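Local atomic coordinates of YPM (Yersinia pseudotuberculosis, PDB entry 1PM4), a protein that acts as a superantigen, a bacterial mitogen with a jelly-roll fold that probably stimulates T cells by engaging their receptors. Residues G23-K28 against E109-L114. Residues are numbered along the deposited sequence; the frame is centred on the assembly and turned at random.
Sequences GNKEGK and EDSDVL
Lys25 reaches across to two carboxylates, those of Asp112 and Glu109, and the contact rests almost wholly on the end of its side chain. The two salt bridges differ in geometry. Lys25 NZ lies 2.6 Å from Asp112 OD1 and meets that oxygen nearly along its C-O axis, while the bond from Lys25 NZ to Glu109 OE1 is longer, 3.1 Å, and arrives from above the carboxylate plane, 38° out of it. Both are charged hydrogen bonds, so a single nitrogen links two acidic side chains that would otherwise probably repel each other. Bends at chi3 (124°) and chi4 (47°) turn the end of the lysine toward this pair, and its chain runs at about a right angle to the Asp112 side chain.

Beside the salt bridges, Lys25 CE lies 3.1 Å from Asp112 OD1 and 3.3 Å from Ser111 OG; the two segments together bury 144 Å². In the jelly roll, two four-stranded antiparallel sheets packed together, the bridge ties the type I turn Asn24-Gly27, which follows strand 18-23, the outermost of its sheet, to the short 3-10 segment 110-112 beyond strand 96-103. Backbone bonds of Asp112 with Ile22 and of Leu114 with Cys20, itself disulfide-bonded to Cys117, hold the second loop along strand 18-23.

Hydrogen bonds within each segment position the partners. Asp112 OD2 accepts Glu109 N at 3.0 Å, from well above the carboxylate plane, and also bonds Tyr9 OH, which would fix the group's rotation and leave OD1 directed at the lysine. On the other side, Gly27 N to Asn24 O (2.8 Å) closes the turn, and Asn24 ND2 donates to Lys28 O at 2.9 Å, in the carbonyl plane on a lone pair. A water links Lys25 N and Asp112 OD1 through two weak bonds.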
ATOM      1  N   GLY A  23      18.753  -2.241  -2.259  1.00 13.41           N
ATOM      2  CA  GLY A  23      18.805  -3.703  -2.214  1.00 15.62           C
ATOM      3  C   GLY A  23      18.599  -4.264  -3.590  1.00 16.66           C
ATOM      4  O   GLY A  23      17.876  -3.689  -4.409  1.00 15.17           O
ATOM      5  N   ASN A  24      19.194  -5.432  -3.808  1.00 18.75           N
ATOM      6  CA  ASN A  24      19.097  -6.133  -5.081  1.00 21.47           C
ATOM      7  C   ASN A  24      19.411  -5.228  -6.280  1.00 22.91           C
ATOM      8  O   ASN A  24      18.626  -5.133  -7.212  1.00 20.72           O
ATOM      9  CB  ASN A  24      17.723  -6.770  -5.244  1.00 21.48           C
ATOM     10  CG  ASN A  24      17.666  -7.658  -6.455  1.00 22.44           C
ATOM     11  OD1 ASN A  24      18.671  -8.267  -6.781  1.00 29.79           O
ATOM     12  ND2 ASN A  24      16.532  -7.730  -7.124  1.00 20.96           N
ATOM     13  N   LYS A  25      20.552  -4.550  -6.224  1.00 25.70           N
ATOM     14  CA  LYS A  25      20.713  -3.333  -7.036  1.00 28.17           C
ATOM     15  C   LYS A  25      20.770  -3.687  -8.561  1.00 31.64           C
ATOM     16  O   LYS A  25      20.153  -3.000  -9.403  1.00 32.86           O
ATOM     17  CB  LYS A  25      21.862  -2.433  -6.513  1.00 27.63           C
ATOM     18  CG  LYS A  25      23.147  -3.137  -6.022  1.00 29.15           C
ATOM     19  CD  LYS A  25      24.316  -2.113  -5.825  1.00 30.44           C
ATOM     20  CE  LYS A  25      24.932  -2.123  -4.424  1.00 30.27           C
ATOM     21  NZ  LYS A  25      25.239  -3.531  -3.935  1.00 29.57           N
ATOM     22  N   GLU A  26      21.396  -4.811  -8.889  1.00 33.84           N
ATOM     23  CA  GLU A  26      21.349  -5.346 -10.264  1.00 36.02           C
ATOM     24  C   GLU A  26      20.003  -5.971 -10.722  1.00 36.91           C
ATOM     25  O   GLU A  26      19.937  -6.523 -11.816  1.00 36.64           O
ATOM     26  CB  GLU A  26      22.471  -6.376 -10.478  1.00 36.47           C
ATOM     27  CG  GLU A  26      22.232  -7.756  -9.854  1.00 38.39           C
ATOM     28  CD  GLU A  26      22.498  -7.798  -8.356  1.00 40.46           C
ATOM     29  OE1 GLU A  26      23.678  -8.043  -7.971  1.00 41.24           O
ATOM     30  OE2 GLU A  26      21.517  -7.612  -7.571  1.00 36.12           O
ATOM     31  N   GLY A  27      18.956  -5.900  -9.892  1.00 37.55           N
ATOM     32  CA  GLY A  27      17.666  -6.494 -10.206  1.00 38.09           C
ATOM     33  C   GLY A  27      17.780  -7.957 -10.630  1.00 38.71           C
ATOM     34  O   GLY A  27      17.320  -8.337 -11.710  1.00 38.61           O
ATOM     35  N   LYS A  28      18.439  -8.769  -9.813  1.00 38.93           N
ATOM     36  CA  LYS A  28      18.443 -10.204 -10.014  1.00 39.10           C
ATOM     37  C   LYS A  28      17.047 -10.686  -9.639  1.00 39.34           C
ATOM     38  O   LYS A  28      16.340 -10.017  -8.859  1.00 39.13           O
ATOM     39  CB  LYS A  28      19.541 -10.881  -9.173  1.00 39.33           C
ATOM     40  N   GLU A 109      27.073  -4.494   1.295  1.00 22.72           N
ATOM     41  CA  GLU A 109      28.184  -3.802   0.670  1.00 22.91           C
ATOM     42  C   GLU A 109      28.087  -2.320   1.006  1.00 21.96           C
ATOM     43  O   GLU A 109      27.009  -1.822   1.175  1.00 18.26           O
ATOM     44  CB  GLU A 109      28.105  -4.006  -0.847  1.00 23.80           C
ATOM     45  CG  GLU A 109      28.318  -5.477  -1.236  1.00 28.31           C
ATOM     46  CD  GLU A 109      28.406  -5.732  -2.738  1.00 33.07           C
ATOM     47  OE1 GLU A 109      27.989  -4.858  -3.530  1.00 36.32           O
ATOM     48  OE2 GLU A 109      28.923  -6.814  -3.126  1.00 39.68           O
ATOM     49  N   ASP A 110      29.234  -1.650   1.127  1.00 21.28           N
ATOM     50  CA  ASP A 110      29.296  -0.212   1.358  1.00 22.60           C
ATOM     51  C   ASP A 110      28.462   0.576   0.354  1.00 21.29           C
ATOM     52  O   ASP A 110      27.748   1.510   0.738  1.00 20.75           O
ATOM     53  CB  ASP A 110      30.742   0.274   1.287  1.00 24.27           C
ATOM     54  CG  ASP A 110      31.541  -0.076   2.544  1.00 28.87           C
ATOM     55  OD1 ASP A 110      31.055  -0.896   3.366  1.00 29.95           O
ATOM     56  OD2 ASP A 110      32.658   0.457   2.783  1.00 34.68           O
ATOM     57  N   SER A 111      28.498   0.128  -0.894  1.00 18.94           N
ATOM     58  CA  SER A 111      27.825   0.833  -1.974  1.00 18.38           C
ATOM     59  C   SER A 111      26.282   0.736  -1.858  1.00 16.07           C
ATOM     60  O   SER A 111      25.580   1.373  -2.605  1.00 15.35           O
ATOM     61  CB  SER A 111      28.355   0.330  -3.337  1.00 17.82           C
ATOM     62  OG  SER A 111      27.955  -0.980  -3.573  1.00 18.87           O
ATOM     63  N   ASP A 112      25.766  -0.044  -0.901  1.00 13.97           N
ATOM     64  CA  ASP A 112      24.326  -0.124  -0.721  1.00 12.43           C
ATOM     65  C   ASP A 112      23.801   1.216  -0.194  1.00 10.81           C
ATOM     66  O   ASP A 112      22.654   1.501  -0.390  1.00 10.40           O
ATOM     67  CB  ASP A 112      23.898  -1.250   0.243  1.00 12.00           C
ATOM     68  CG  ASP A 112      24.309  -2.654  -0.214  1.00 16.45           C
ATOM     69  OD1 ASP A 112      24.620  -2.892  -1.440  1.00 15.22           O
ATOM     70  OD2 ASP A 112      24.314  -3.615   0.593  1.00 16.01           O
ATOM     71  N   VAL A 113      24.630   1.943   0.552  1.00 11.59           N
ATOM     72  CA  VAL A 113      24.261   3.274   1.083  1.00 11.80           C
ATOM     73  C   VAL A 113      24.403   4.266  -0.041  1.00 11.98           C
ATOM     74  O   VAL A 113      25.511   4.562  -0.513  1.00 12.37           O
ATOM     75  CB  VAL A 113      25.083   3.687   2.315  1.00 11.53           C
ATOM     76  CG1 VAL A 113      24.528   4.990   2.859  1.00 14.79           C
ATOM     77  CG2 VAL A 113      24.934   2.615   3.389  1.00 13.84           C
ATOM     78  N   LEU A 114      23.267   4.707  -0.545  1.00 11.31           N
ATOM     79  CA  LEU A 114      23.221   5.622  -1.669  1.00  9.88           C
ATOM     80  C   LEU A 114      23.685   6.998  -1.273  1.00 11.79           C
ATOM     81  O   LEU A 114      23.510   7.471  -0.119  1.00 11.98           O
ATOM     82  CB  LEU A 114      21.796   5.742  -2.234  1.00 10.56           C
ATOM     83  CG  LEU A 114      21.269   4.432  -2.807  1.00  9.21           C
ATOM     84  CD1 LEU A 114      19.860   4.706  -3.263  1.00 13.56           C
ATOM     85  CD2 LEU A 114      22.172   3.829  -3.973  1.00 12.38           C
TER
HETATM   86  O   HOH W   1      21.787  -3.870  -3.224  1.00 43.79           O